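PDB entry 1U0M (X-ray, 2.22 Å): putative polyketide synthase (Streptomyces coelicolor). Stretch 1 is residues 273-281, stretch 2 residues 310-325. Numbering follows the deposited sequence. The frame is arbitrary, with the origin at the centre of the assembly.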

# COMPACT_ATOMS: atom_id res chain seq x y z
N ASP A 273 -30.03 11.44 -3.06
CA ASP A 273 -29.96 12.74 -2.39
C ASP A 273 -28.51 13.06 -2.02
O ASP A 273 -28.19 14.19 -1.63
CB ASP A 273 -30.79 12.71 -1.10
CG ASP A 273 -32.28 12.76 -1.34
OD1 ASP A 273 -32.77 13.79 -1.84
OD2 ASP A 273 -32.96 11.78 -1.01
N PHE A 274 -27.64 12.07 -2.14
CA PHE A 274 -26.23 12.21 -1.77
C PHE A 274 -25.27 11.86 -2.90
O PHE A 274 -25.32 10.77 -3.46
CB PHE A 274 -25.95 11.28 -0.60
CG PHE A 274 -25.40 11.95 0.60
CD1 PHE A 274 -25.96 13.13 1.07
CD2 PHE A 274 -24.34 11.38 1.30
CE1 PHE A 274 -25.48 13.72 2.23
CE2 PHE A 274 -23.85 11.96 2.45
CZ PHE A 274 -24.43 13.13 2.93
N TYR A 275 -24.36 12.79 -3.22
CA TYR A 275 -23.37 12.55 -4.27
C TYR A 275 -22.02 13.19 -3.98
O TYR A 275 -21.84 14.39 -4.18
CB TYR A 275 -23.88 13.04 -5.62
CG TYR A 275 -24.78 12.05 -6.34
CD1 TYR A 275 -26.11 11.88 -5.97
CD2 TYR A 275 -24.29 11.29 -7.40
CE1 TYR A 275 -26.94 10.97 -6.64
CE2 TYR A 275 -25.11 10.37 -8.07
CZ TYR A 275 -26.43 10.22 -7.68
OH TYR A 275 -27.23 9.33 -8.37
N ILE A 276 -21.09 12.37 -3.50
CA ILE A 276 -19.74 12.83 -3.19
C ILE A 276 -18.75 11.96 -3.96
O ILE A 276 -18.18 11.01 -3.41
CB ILE A 276 -19.45 12.72 -1.67
CG1 ILE A 276 -20.46 13.56 -0.89
CG2 ILE A 276 -18.04 13.18 -1.37
CD1 ILE A 276 -20.40 15.04 -1.19
N VAL A 277 -18.55 12.28 -5.23
CA VAL A 277 -17.64 11.51 -6.08
C VAL A 277 -16.44 12.33 -6.52
O VAL A 277 -16.55 13.53 -6.76
CB VAL A 277 -18.36 11.01 -7.34
CG1 VAL A 277 -19.72 10.47 -6.97
CG2 VAL A 277 -18.48 12.12 -8.35
N HIS A 278 -15.28 11.68 -6.63
CA HIS A 278 -14.08 12.36 -7.06
C HIS A 278 -13.69 12.03 -8.49
O HIS A 278 -13.50 10.87 -8.85
CB HIS A 278 -12.89 12.02 -6.15
CG HIS A 278 -11.57 12.44 -6.72
ND1 HIS A 278 -11.35 13.68 -7.27
CD2 HIS A 278 -10.40 11.76 -6.85
CE1 HIS A 278 -10.11 13.75 -7.72
NE2 HIS A 278 -9.52 12.60 -7.48
N ALA A 279 -13.58 13.08 -9.29
CA ALA A 279 -13.19 12.97 -10.68
C ALA A 279 -12.26 14.16 -10.94
O ALA A 279 -12.52 15.27 -10.47
CB ALA A 279 -14.42 13.04 -11.58
N GLY A 280 -11.17 13.91 -11.66
CA GLY A 280 -10.23 14.97 -11.95
C GLY A 280 -10.77 16.01 -12.91
O GLY A 280 -11.03 15.72 -14.07
N GLY A 281 -10.95 17.23 -12.42
CA GLY A 281 -11.46 18.29 -13.26
C GLY A 281 -12.93 18.10 -13.56
O GLY A 281 -13.39 16.97 -13.71
N GLY A 310 -8.11 22.42 -6.15
CA GLY A 310 -7.57 21.76 -7.32
C GLY A 310 -7.72 20.28 -7.06
O GLY A 310 -8.44 19.88 -6.15
N ASN A 311 -7.04 19.46 -7.84
CA ASN A 311 -7.13 18.03 -7.63
C ASN A 311 -6.10 17.64 -6.59
O ASN A 311 -4.89 17.62 -6.85
CB ASN A 311 -6.85 17.28 -8.92
CG ASN A 311 -7.23 15.83 -8.81
OD1 ASN A 311 -7.07 15.22 -7.74
ND2 ASN A 311 -7.73 15.27 -9.91
N ILE A 312 -6.58 17.32 -5.39
CA ILE A 312 -5.71 16.93 -4.31
C ILE A 312 -5.76 15.42 -4.09
O ILE A 312 -5.72 14.93 -2.96
CB ILE A 312 -6.09 17.67 -3.02
CG1 ILE A 312 -7.54 17.37 -2.63
CG2 ILE A 312 -5.99 19.15 -3.25
CD1 ILE A 312 -7.94 18.01 -1.33
N ALA A 313 -5.83 14.70 -5.21
CA ALA A 313 -5.86 13.24 -5.23
C ALA A 313 -6.81 12.59 -4.23
O ALA A 313 -7.96 12.99 -4.10
CB ALA A 313 -4.45 12.69 -5.03
N SER A 314 -6.29 11.58 -3.53
CA SER A 314 -7.05 10.81 -2.56
C SER A 314 -7.84 11.65 -1.56
O SER A 314 -8.85 11.19 -1.04
CB SER A 314 -6.12 9.85 -1.81
OG SER A 314 -5.17 10.54 -1.00
N ALA A 315 -7.40 12.88 -1.32
CA ALA A 315 -8.07 13.73 -0.35
C ALA A 315 -9.34 14.42 -0.85
O ALA A 315 -10.06 15.00 -0.05
CB ALA A 315 -7.09 14.77 0.17
N VAL A 316 -9.63 14.36 -2.15
CA VAL A 316 -10.83 15.02 -2.67
C VAL A 316 -12.14 14.53 -2.04
O VAL A 316 -12.90 15.35 -1.52
CB VAL A 316 -10.95 14.87 -4.21
CG1 VAL A 316 -12.30 15.39 -4.67
CG2 VAL A 316 -9.83 15.64 -4.90
N VAL A 317 -12.41 13.23 -2.09
CA VAL A 317 -13.65 12.71 -1.51
C VAL A 317 -13.86 13.25 -0.12
O VAL A 317 -14.93 13.77 0.21
CB VAL A 317 -13.69 11.16 -1.41
CG1 VAL A 317 -14.05 10.55 -2.73
CG2 VAL A 317 -12.36 10.64 -0.93
N LEU A 318 -12.83 13.12 0.71
CA LEU A 318 -12.87 13.56 2.09
C LEU A 318 -13.20 15.04 2.25
O LEU A 318 -13.96 15.41 3.15
CB LEU A 318 -11.54 13.24 2.77
CG LEU A 318 -11.39 11.83 3.35
CD1 LEU A 318 -11.83 10.80 2.33
CD2 LEU A 318 -9.94 11.59 3.77
N ASP A 319 -12.63 15.88 1.40
CA ASP A 319 -12.88 17.31 1.48
C ASP A 319 -14.29 17.65 0.98
O ASP A 319 -14.90 18.61 1.44
CB ASP A 319 -11.84 18.08 0.68
CG ASP A 319 -12.06 19.57 0.74
OD1 ASP A 319 -12.82 20.09 -0.10
OD2 ASP A 319 -11.46 20.22 1.62
N ALA A 320 -14.79 16.86 0.03
CA ALA A 320 -16.13 17.09 -0.50
C ALA A 320 -17.08 16.85 0.66
O ALA A 320 -17.97 17.66 0.91
CB ALA A 320 -16.43 16.12 -1.64
N LEU A 321 -16.87 15.74 1.37
CA LEU A 321 -17.70 15.43 2.52
C LEU A 321 -17.59 16.57 3.51
O LEU A 321 -18.60 17.09 3.97
CB LEU A 321 -17.22 14.15 3.21
CG LEU A 321 -17.91 12.84 2.84
CD1 LEU A 321 -17.35 11.73 3.71
CD2 LEU A 321 -19.41 12.96 3.04
N ARG A 322 -16.36 16.95 3.83
CA ARG A 322 -16.14 18.03 4.77
C ARG A 322 -16.99 19.25 4.40
O ARG A 322 -17.46 19.97 5.28
CB ARG A 322 -14.65 18.41 4.80
CG ARG A 322 -14.27 19.40 5.89
CD ARG A 322 -14.39 20.83 5.40
NE ARG A 322 -13.28 21.20 4.52
CZ ARG A 322 -13.37 22.09 3.54
NH1 ARG A 322 -14.51 22.71 3.29
NH2 ARG A 322 -12.30 22.37 2.80
N ARG A 323 -17.20 19.47 3.11
CA ARG A 323 -18.00 20.60 2.66
C ARG A 323 -19.49 20.30 2.76
O ARG A 323 -20.32 21.22 2.83
CB ARG A 323 -17.65 20.97 1.22
CG ARG A 323 -16.28 21.60 1.06
CD ARG A 323 -15.86 21.64 -0.39
NE ARG A 323 -14.45 21.96 -0.53
CZ ARG A 323 -13.96 23.20 -0.58
NH1 ARG A 323 -14.78 24.24 -0.51
NH2 ARG A 323 -12.65 23.39 -0.69
N LEU A 324 -19.83 19.02 2.77
CA LEU A 324 -21.22 18.60 2.87
C LEU A 324 -21.67 18.72 4.32
O LEU A 324 -22.86 18.80 4.61
CB LEU A 324 -21.37 17.16 2.37
CG LEU A 324 -22.77 16.56 2.33
CD1 LEU A 324 -22.80 15.43 1.32
CD2 LEU A 324 -23.18 16.08 3.71
N PHE A 325 -20.69 18.74 5.22
CA PHE A 325 -20.96 18.87 6.64
C PHE A 325 -21.18 20.34 6.98
O PHE A 325 -22.12 20.68 7.70
CB PHE A 325 -19.79 18.34 7.47
CG PHE A 325 -19.82 16.86 7.71
CD1 PHE A 325 -19.85 15.98 6.64
CD2 PHE A 325 -19.81 16.36 9.00
CE1 PHE A 325 -19.86 14.60 6.86
CE2 PHE A 325 -19.83 14.98 9.23
CZ PHE A 325 -19.85 14.11 8.16

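A short strand through Val-277 packs against the helix that carries Val-316 through Phe-325 and continues beyond it. The two axes approach to 7.4 Å and their N-to-C directions differ by 153°, so the segments run roughly antiparallel: Ile-276 lies by Ala-320 (CA to CA 6.2 Å), His-278 by Val-317 (CA to CA 5.6 Å) and Gly-280 by Asn-311 (CA to CA 6.1 Å). Before the helix, Gly-310 has positive phi, and at its backbone angles a CB would press on the preceding carbonyl O. A type II' turn from Ile-312 to Ala-315 then leads into the helix, closed by Ala-315 N to Ile-312 O (3.1 Å).

No hydrogen bond crosses between the stretches; the contact, burying 537 Å² in total, rests on packing. Along the first stretch the side chains alternate: Ile-276 and His-278 point their CA-to-CB bonds toward the helix, while Tyr-275, Val-277 and Ala-279 point away. Ile-276, with both chi angles m, spreads over the helix. Its CG2 reaches Ala-320 CB at 3.4 Å and the backbone Val-317 O at 3.5 Å, its CG1 lies 4.1 Å from Leu-321 CD2, and its CD1 lies 3.5 Å from Leu-324 CD1. The small side chain of Ala-320 lets the branched isoleucine sit close to the helix backbone. Leu-324 also serves Phe-274, whose CA-to-CB bond points sideways but whose ring end swings nearer: Leu-324 CD1 is 3.2 Å from Phe-274 CZ and sits over the ring face, a CH-pi contact 3.6 Å from the centroid.

Farther along, His-278 (chi1 t) lays its ring beside Val-316 and Ala-313. Val-316 CB stands over one face, 3.6 Å from the ring centroid in a second CH-pi contact, and Ala-313 O lies over the same face, 3.7 Å from His-278 NE2. The histidine thus packs largely as a flat surface, and its ND1, 3.3 Å from Val-316 CG1, is buried without a polar partner in the model. Val-317 CG1 supports the base of this side chain, 3.9 Å from His-278 CB.

Asn-311 approaches the ring obliquely, its OD1 3.4 Å from His-278 CE1. The same OD1 accepts a hydrogen bond from Ala-313 N (2.9 Å), which ties the side chain to the turn. Asn-311 ND2 comes within 3.2 Å of Gly-280 CA; an ideal CB on Gly-280 would fall only 3.0 Å from ND2, so glycine relieves a tight spot.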